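Local coordinates for inositol dehydrogenase (Lactobacillus casei, PDB 4MKX), which probably oxidises scyllo-inositol with NAD as cofactor, as an inositol dehydrogenase of the Gfo/Idh/MocA oxidoreductase family, here without cofactor, at residues A[165-170]-A[197-202]; A[140-145]-A[203-208]. One frame throughout, in Å; residues are numbered along the deposited sequence.

Contact 1: A[165-170]-A[197-202]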
loop_
_atom_site.group_PDB
_atom_site.type_symbol
_atom_site.label_atom_id
_atom_site.label_comp_id
_atom_site.label_asym_id
_atom_site.label_seq_id
_atom_site.Cartn_x
_atom_site.Cartn_y
_atom_site.Cartn_z
ATOM N N ILE A 165 0.648 -9.538 -20.726
ATOM C CA ILE A 165 -0.497 -9.275 -19.874
ATOM C C ILE A 165 -0.727 -10.487 -18.981
ATOM O O ILE A 165 -0.730 -11.615 -19.448
ATOM C CB ILE A 165 -1.760 -8.978 -20.694
ATOM C CG1 ILE A 165 -1.583 -7.662 -21.435
ATOM C CG2 ILE A 165 -2.960 -8.846 -19.762
ATOM C CD1 ILE A 165 -2.814 -7.254 -22.234
ATOM N N ARG A 166 -0.892 -10.241 -17.682
ATOM C CA ARG A 166 -1.213 -11.306 -16.737
ATOM C C ARG A 166 -2.579 -10.965 -16.168
ATOM O O ARG A 166 -2.796 -9.851 -15.712
ATOM C CB ARG A 166 -0.191 -11.362 -15.597
ATOM C CG ARG A 166 -0.588 -12.350 -14.502
ATOM C CD ARG A 166 0.455 -12.440 -13.352
ATOM N NE ARG A 166 0.685 -11.164 -12.673
ATOM C CZ ARG A 166 -0.056 -10.700 -11.675
ATOM N NH1 ARG A 166 -1.098 -11.402 -11.245
ATOM N NH2 ARG A 166 0.222 -9.526 -11.121
ATOM N N SER A 167 -3.511 -11.900 -16.233
ATOM C CA SER A 167 -4.825 -11.644 -15.657
ATOM C C SER A 167 -5.289 -12.811 -14.797
ATOM O O SER A 167 -5.162 -13.978 -15.183
ATOM C CB SER A 167 -5.838 -11.306 -16.766
ATOM O OG SER A 167 -6.888 -10.503 -16.246
ATOM N N TYR A 168 -5.788 -12.493 -13.602
ATOM C CA TYR A 168 -6.260 -13.496 -12.668
ATOM C C TYR A 168 -7.733 -13.264 -12.434
ATOM O O TYR A 168 -8.149 -12.127 -12.198
ATOM C CB TYR A 168 -5.593 -13.292 -11.305
ATOM C CG TYR A 168 -4.181 -13.800 -11.133
ATOM C CD1 TYR A 168 -3.370 -14.137 -12.212
ATOM C CD2 TYR A 168 -3.660 -13.933 -9.861
ATOM C CE1 TYR A 168 -2.067 -14.606 -12.009
ATOM C CE2 TYR A 168 -2.372 -14.384 -9.650
ATOM C CZ TYR A 168 -1.585 -14.724 -10.712
ATOM O OH TYR A 168 -0.314 -15.187 -10.467
ATOM N N SER A 169 -8.516 -14.334 -12.466
ATOM C CA SER A 169 -9.908 -14.292 -12.018
ATOM C C SER A 169 -10.117 -15.457 -11.065
ATOM O O SER A 169 -10.167 -16.612 -11.491
ATOM C CB SER A 169 -10.877 -14.419 -13.201
ATOM O OG SER A 169 -10.782 -13.284 -14.044
ATOM N N ILE A 170 -10.234 -15.170 -9.771
ATOM C CA ILE A 170 -10.366 -16.239 -8.777
ATOM C C ILE A 170 -11.584 -15.989 -7.875
ATOM O O ILE A 170 -11.635 -15.002 -7.145
ATOM C CB ILE A 170 -9.105 -16.372 -7.908
ATOM C CG1 ILE A 170 -7.832 -16.344 -8.770
ATOM C CG2 ILE A 170 -9.147 -17.680 -7.111
ATOM C CD1 ILE A 170 -6.538 -16.398 -7.934
ATOM N N ILE A 197 -13.269 -16.004 -19.652
ATOM C CA ILE A 197 -13.760 -15.300 -20.824
ATOM C C ILE A 197 -13.557 -13.790 -20.714
ATOM O O ILE A 197 -13.168 -13.153 -21.686
ATOM C CB ILE A 197 -15.243 -15.635 -21.133
ATOM C CG1 ILE A 197 -15.344 -17.073 -21.629
ATOM C CG2 ILE A 197 -15.785 -14.724 -22.224
ATOM C CD1 ILE A 197 -16.612 -17.371 -22.421
ATOM N N HIS A 198 -13.785 -13.216 -19.531
ATOM C CA HIS A 198 -13.568 -11.786 -19.370
ATOM C C HIS A 198 -12.095 -11.431 -19.503
ATOM O O HIS A 198 -11.751 -10.352 -19.995
ATOM C CB HIS A 198 -14.074 -11.288 -18.022
ATOM C CG HIS A 198 -15.561 -11.328 -17.868
ATOM N ND1 HIS A 198 -16.411 -10.580 -18.652
ATOM C CD2 HIS A 198 -16.346 -12.011 -17.001
ATOM C CE1 HIS A 198 -17.659 -10.811 -18.285
ATOM N NE2 HIS A 198 -17.646 -11.667 -17.275
ATOM N N ASP A 199 -11.221 -12.327 -19.055
ATOM C CA ASP A 199 -9.788 -12.098 -19.177
ATOM C C ASP A 199 -9.334 -12.156 -20.634
ATOM O O ASP A 199 -8.528 -11.337 -21.072
ATOM C CB ASP A 199 -9.019 -13.117 -18.337
ATOM C CG ASP A 199 -9.261 -12.945 -16.853
ATOM O OD1 ASP A 199 -9.053 -11.825 -16.340
ATOM O OD2 ASP A 199 -9.663 -13.926 -16.199
ATOM N N ILE A 200 -9.867 -13.117 -21.380
ATOM C CA ILE A 200 -9.594 -13.195 -22.809
ATOM C C ILE A 200 -10.024 -11.903 -23.494
ATOM O O ILE A 200 -9.264 -11.309 -24.258
ATOM C CB ILE A 200 -10.270 -14.424 -23.433
ATOM C CG1 ILE A 200 -9.553 -15.698 -22.964
ATOM C CG2 ILE A 200 -10.227 -14.352 -24.957
ATOM C CD1 ILE A 200 -10.395 -16.938 -23.100
ATOM N N ASP A 201 -11.229 -11.430 -23.190
ATOM C CA ASP A 201 -11.672 -10.182 -23.778
ATOM C C ASP A 201 -10.795 -8.985 -23.407
ATOM O O ASP A 201 -10.496 -8.129 -24.246
ATOM C CB ASP A 201 -13.119 -9.913 -23.393
ATOM C CG ASP A 201 -13.669 -8.704 -24.095
ATOM O OD1 ASP A 201 -13.860 -8.778 -25.338
ATOM O OD2 ASP A 201 -13.885 -7.672 -23.416
ATOM N N VAL A 202 -10.367 -8.922 -22.147
ATOM C CA VAL A 202 -9.474 -7.861 -21.716
ATOM C C VAL A 202 -8.165 -7.858 -22.512
ATOM O O VAL A 202 -7.688 -6.805 -22.920
ATOM C CB VAL A 202 -9.186 -7.958 -20.184
ATOM C CG1 VAL A 202 -7.822 -7.415 -19.837
ATOM C CG2 VAL A 202 -10.274 -7.247 -19.399
#

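Contact 2: A[140-145]-A[203-208]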
loop_
_atom_site.group_PDB
_atom_site.type_symbol
_atom_site.label_atom_id
_atom_site.label_comp_id
_atom_site.label_asym_id
_atom_site.label_seq_id
_atom_site.Cartn_x
_atom_site.Cartn_y
_atom_site.Cartn_z
ATOM N N MET A 140 -18.429 -6.548 -19.056
ATOM C CA MET A 140 -18.577 -5.354 -18.232
ATOM C C MET A 140 -17.256 -4.714 -17.817
ATOM O O MET A 140 -17.237 -3.538 -17.461
ATOM C CB MET A 140 -19.456 -5.624 -17.004
ATOM C CG MET A 140 -18.789 -6.372 -15.854
ATOM S SD MET A 140 -18.430 -8.092 -16.255
ATOM C CE MET A 140 -17.819 -8.688 -14.691
ATOM N N ARG A 141 -16.153 -5.448 -17.881
ATOM C CA ARG A 141 -14.880 -4.853 -17.477
ATOM C C ARG A 141 -14.504 -3.689 -18.386
ATOM O O ARG A 141 -13.826 -2.759 -17.966
ATOM C CB ARG A 141 -13.771 -5.898 -17.450
ATOM C CG ARG A 141 -14.023 -6.985 -16.426
ATOM C CD ARG A 141 -12.778 -7.806 -16.246
ATOM N NE ARG A 141 -13.069 -9.035 -15.528
ATOM C CZ ARG A 141 -12.180 -10.006 -15.343
ATOM N NH1 ARG A 141 -10.950 -9.868 -15.814
ATOM N NH2 ARG A 141 -12.539 -11.113 -14.701
ATOM N N ARG A 142 -15.004 -3.700 -19.618
ATOM C CA ARG A 142 -14.770 -2.567 -20.500
ATOM C C ARG A 142 -15.421 -1.286 -19.995
ATOM O O ARG A 142 -15.072 -0.199 -20.454
ATOM C CB ARG A 142 -15.268 -2.862 -21.915
ATOM C CG ARG A 142 -14.556 -4.031 -22.573
ATOM C CD ARG A 142 -14.831 -3.990 -24.047
ATOM N NE ARG A 142 -14.367 -5.178 -24.744
ATOM C CZ ARG A 142 -14.184 -5.213 -26.055
ATOM N NH1 ARG A 142 -14.425 -4.123 -26.767
ATOM N NH2 ARG A 142 -13.752 -6.321 -26.645
ATOM N N PHE A 143 -16.363 -1.404 -19.056
ATOM C CA PHE A 143 -17.026 -0.225 -18.496
ATOM C C PHE A 143 -16.593 0.115 -17.085
ATOM O O PHE A 143 -17.062 1.089 -16.505
ATOM C CB PHE A 143 -18.543 -0.412 -18.543
ATOM C CG PHE A 143 -19.075 -0.451 -19.935
ATOM C CD1 PHE A 143 -19.126 -1.645 -20.630
ATOM C CD2 PHE A 143 -19.488 0.715 -20.558
ATOM C CE1 PHE A 143 -19.604 -1.684 -21.926
ATOM C CE2 PHE A 143 -19.962 0.680 -21.854
ATOM C CZ PHE A 143 -20.015 -0.518 -22.532
ATOM N N ASP A 144 -15.673 -0.669 -16.544
ATOM C CA ASP A 144 -15.207 -0.450 -15.184
ATOM C C ASP A 144 -14.250 0.736 -15.150
ATOM O O ASP A 144 -13.379 0.844 -16.018
ATOM C CB ASP A 144 -14.474 -1.708 -14.702
ATOM C CG ASP A 144 -13.853 -1.528 -13.346
ATOM O OD1 ASP A 144 -14.592 -1.494 -12.337
ATOM O OD2 ASP A 144 -12.615 -1.429 -13.264
ATOM N N ASP A 145 -14.415 1.615 -14.158
ATOM C CA ASP A 145 -13.622 2.833 -14.083
ATOM C C ASP A 145 -12.124 2.563 -14.049
ATOM O O ASP A 145 -11.365 3.266 -14.704
ATOM C CB ASP A 145 -14.029 3.691 -12.885
ATOM C CG ASP A 145 -15.328 4.445 -13.114
ATOM O OD1 ASP A 145 -15.737 4.631 -14.285
ATOM O OD2 ASP A 145 -15.920 4.881 -12.106
ATOM N N ILE A 203 -7.614 -9.038 -22.747
ATOM C CA ILE A 203 -6.381 -9.161 -23.513
ATOM C C ILE A 203 -6.569 -8.628 -24.941
ATOM O O ILE A 203 -5.785 -7.787 -25.419
ATOM C CB ILE A 203 -5.893 -10.609 -23.483
ATOM C CG1 ILE A 203 -5.342 -10.913 -22.088
ATOM C CG2 ILE A 203 -4.800 -10.845 -24.522
ATOM C CD1 ILE A 203 -5.316 -12.382 -21.744
ATOM N N ARG A 204 -7.650 -9.055 -25.590
ATOM C CA ARG A 204 -7.939 -8.604 -26.947
ATOM C C ARG A 204 -8.218 -7.110 -26.990
ATOM O O ARG A 204 -7.753 -6.410 -27.887
ATOM C CB ARG A 204 -9.113 -9.393 -27.541
ATOM C CG ARG A 204 -8.856 -10.903 -27.676
ATOM C CD ARG A 204 -10.038 -11.635 -28.312
ATOM N NE ARG A 204 -10.269 -11.165 -29.674
ATOM C CZ ARG A 204 -11.275 -10.369 -30.028
ATOM N NH1 ARG A 204 -12.157 -9.956 -29.122
ATOM N NH2 ARG A 204 -11.392 -9.980 -31.288
ATOM N N TRP A 205 -8.966 -6.622 -25.999
ATOM C CA TRP A 205 -9.340 -5.218 -25.917
ATOM C C TRP A 205 -8.113 -4.323 -25.779
ATOM O O TRP A 205 -7.972 -3.332 -26.501
ATOM C CB TRP A 205 -10.315 -5.015 -24.740
ATOM C CG TRP A 205 -10.814 -3.625 -24.511
ATOM C CD1 TRP A 205 -11.303 -2.759 -25.450
ATOM C CD2 TRP A 205 -10.928 -2.953 -23.248
ATOM N NE1 TRP A 205 -11.692 -1.582 -24.849
ATOM C CE2 TRP A 205 -11.479 -1.677 -23.500
ATOM C CE3 TRP A 205 -10.620 -3.306 -21.935
ATOM C CZ2 TRP A 205 -11.711 -0.747 -22.481
ATOM C CZ3 TRP A 205 -10.852 -2.380 -20.924
ATOM C CH2 TRP A 205 -11.399 -1.117 -21.206
ATOM N N PHE A 206 -7.208 -4.676 -24.870
ATOM C CA PHE A 206 -6.040 -3.831 -24.625
ATOM C C PHE A 206 -5.033 -3.848 -25.772
ATOM O O PHE A 206 -4.420 -2.826 -26.060
ATOM C CB PHE A 206 -5.333 -4.231 -23.318
ATOM C CG PHE A 206 -5.884 -3.550 -22.108
ATOM C CD1 PHE A 206 -5.414 -2.304 -21.727
ATOM C CD2 PHE A 206 -6.882 -4.146 -21.352
ATOM C CE1 PHE A 206 -5.930 -1.659 -20.610
ATOM C CE2 PHE A 206 -7.404 -3.504 -20.232
ATOM C CZ PHE A 206 -6.927 -2.264 -19.863
ATOM N N THR A 207 -4.865 -5.005 -26.402
ATOM C CA THR A 207 -3.820 -5.190 -27.413
ATOM C C THR A 207 -4.277 -4.920 -28.846
ATOM O O THR A 207 -3.509 -4.391 -29.652
ATOM C CB THR A 207 -3.204 -6.598 -27.365
ATOM O OG1 THR A 207 -4.189 -7.586 -27.670
ATOM C CG2 THR A 207 -2.609 -6.884 -25.996
ATOM N N GLY A 208 -5.520 -5.277 -29.156
ATOM C CA GLY A 208 -5.989 -5.276 -30.532
ATOM C C GLY A 208 -5.529 -6.497 -31.315
ATOM O O GLY A 208 -5.727 -6.584 -32.533
#

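Contact 1: A[165-170]-A[197-202]
Asp199 reaches from helix 197-207 onto strand 162-172 and is gripped there by two serines of alternate strand positions, Ser167 and Ser169. Each hydroxyl donates to a different carboxylate oxygen: Ser167 OG lies 2.5 Å from Asp199 OD1, and Ser169 OG is equally close to Asp199 OD2. The two bonds differ in approach. Ser169 comes in on the syn side of OD2, only 19° out of the carboxylate plane, whereas Ser167 meets OD1 from above that plane, 43° out of it. With CG anti to the carbonyl carbon (chi1 -66°), Asp199 places its carboxylate between the two hydroxyls. The serines reach it by different rotations, OG of Ser167 standing anti to its backbone N and OG of Ser169 lying beside its own.

The carboxylate is buried, and a salt bridge from Arg141 NH1 to OD1 adds a third partner and would offset much of its charge. Ser169 OG also accepts from Arg141 NH2, while Ser167 OG pairs with Thr263 OG1 of the adjoining strand. The segments 165-170 and 197-202 run nearly antiparallel, their axes 8.6 Å apart at closest approach. This polar seam belongs to the alpha/beta C-terminal domain of the Gfo/Idh/MocA fold, in which helix 197-207 packs on one face of the mixed sheet.

Contact 2: A[140-145]-A[203-208]
Trp205 takes the extended side chain of Arg142 across one face of its indole, and this pair supplies nearly all of the contact. The segment 203-208 is the last part of helix 197-207. At its start Ile203 faces the sheet, touching Ile165. Arg204 follows, with its guanidinium bound to Glu210 and Asp330; its NH1 still comes within 4.7 Å of Arg142 NH2, a proximity of like charges that these acids and Asp201, the partner of Arg142 NH2, would moderate.

At Trp205, CG stands anti to the backbone N (chi1 -180°), which carries the indole out from the helix toward segment 140-145. The two side chains slide past each other in opposite directions, so the six-membered ring lies by the arginine backbone, with CH2 3.7 Å from Arg142 CA, while the pyrrole side meets the far end of the arginine. Arg142 CD sits 3.9 Å from the centroid of the five-membered ring of Trp205, almost exactly on its normal, in a CH-pi contact. Beyond it the guanidinium stacks on the indole with planes 15° apart, Arg142 NH1 lying 3.7 Å from Trp205 CD1. The salt bridge to Asp201 would help to fix the guanidinium in this flat pose.

Phe206 turns to Ile165 and Lys151. Thr207 OG1 closes on Ile203 O at 2.8 Å, and Thr207 N reaches the same oxygen from the opposite face of its carbonyl plane. The helix ends at Thr207, and Gly208, with positive phi, is the first residue beyond it. Thus the 3-10 turn 140-143, between strand 135-137 and helix 145-155, rests on the indole of helix 197-207; that helix backs onto strand 162-172, and Lys151 of helix 145-155 also touches Trp205.

In the fold
Both contacts draw on helix 197-207, contact 1 through its first half and contact 2 through its C-terminal end, and contact 1 is nested within the chain loop that contact 2 closes. Their centres lie about 10 Å apart. Contact 1 is wholly buried against the mixed sheet and relies on hydrogen bonds from serine hydroxyls to a carboxylate; contact 2 is partly buried and rests on stacking and CH-pi packing, without a hydrogen bond between its segments. Two salt bridges join them: Arg141 NH1 is 2.8 Å from Asp199 OD1, and Arg142 NH2 is as close to Asp201 OD1. Successive arginines of the 3-10 turn thereby tie it to the helix, and His198 packs against Met140 alongside.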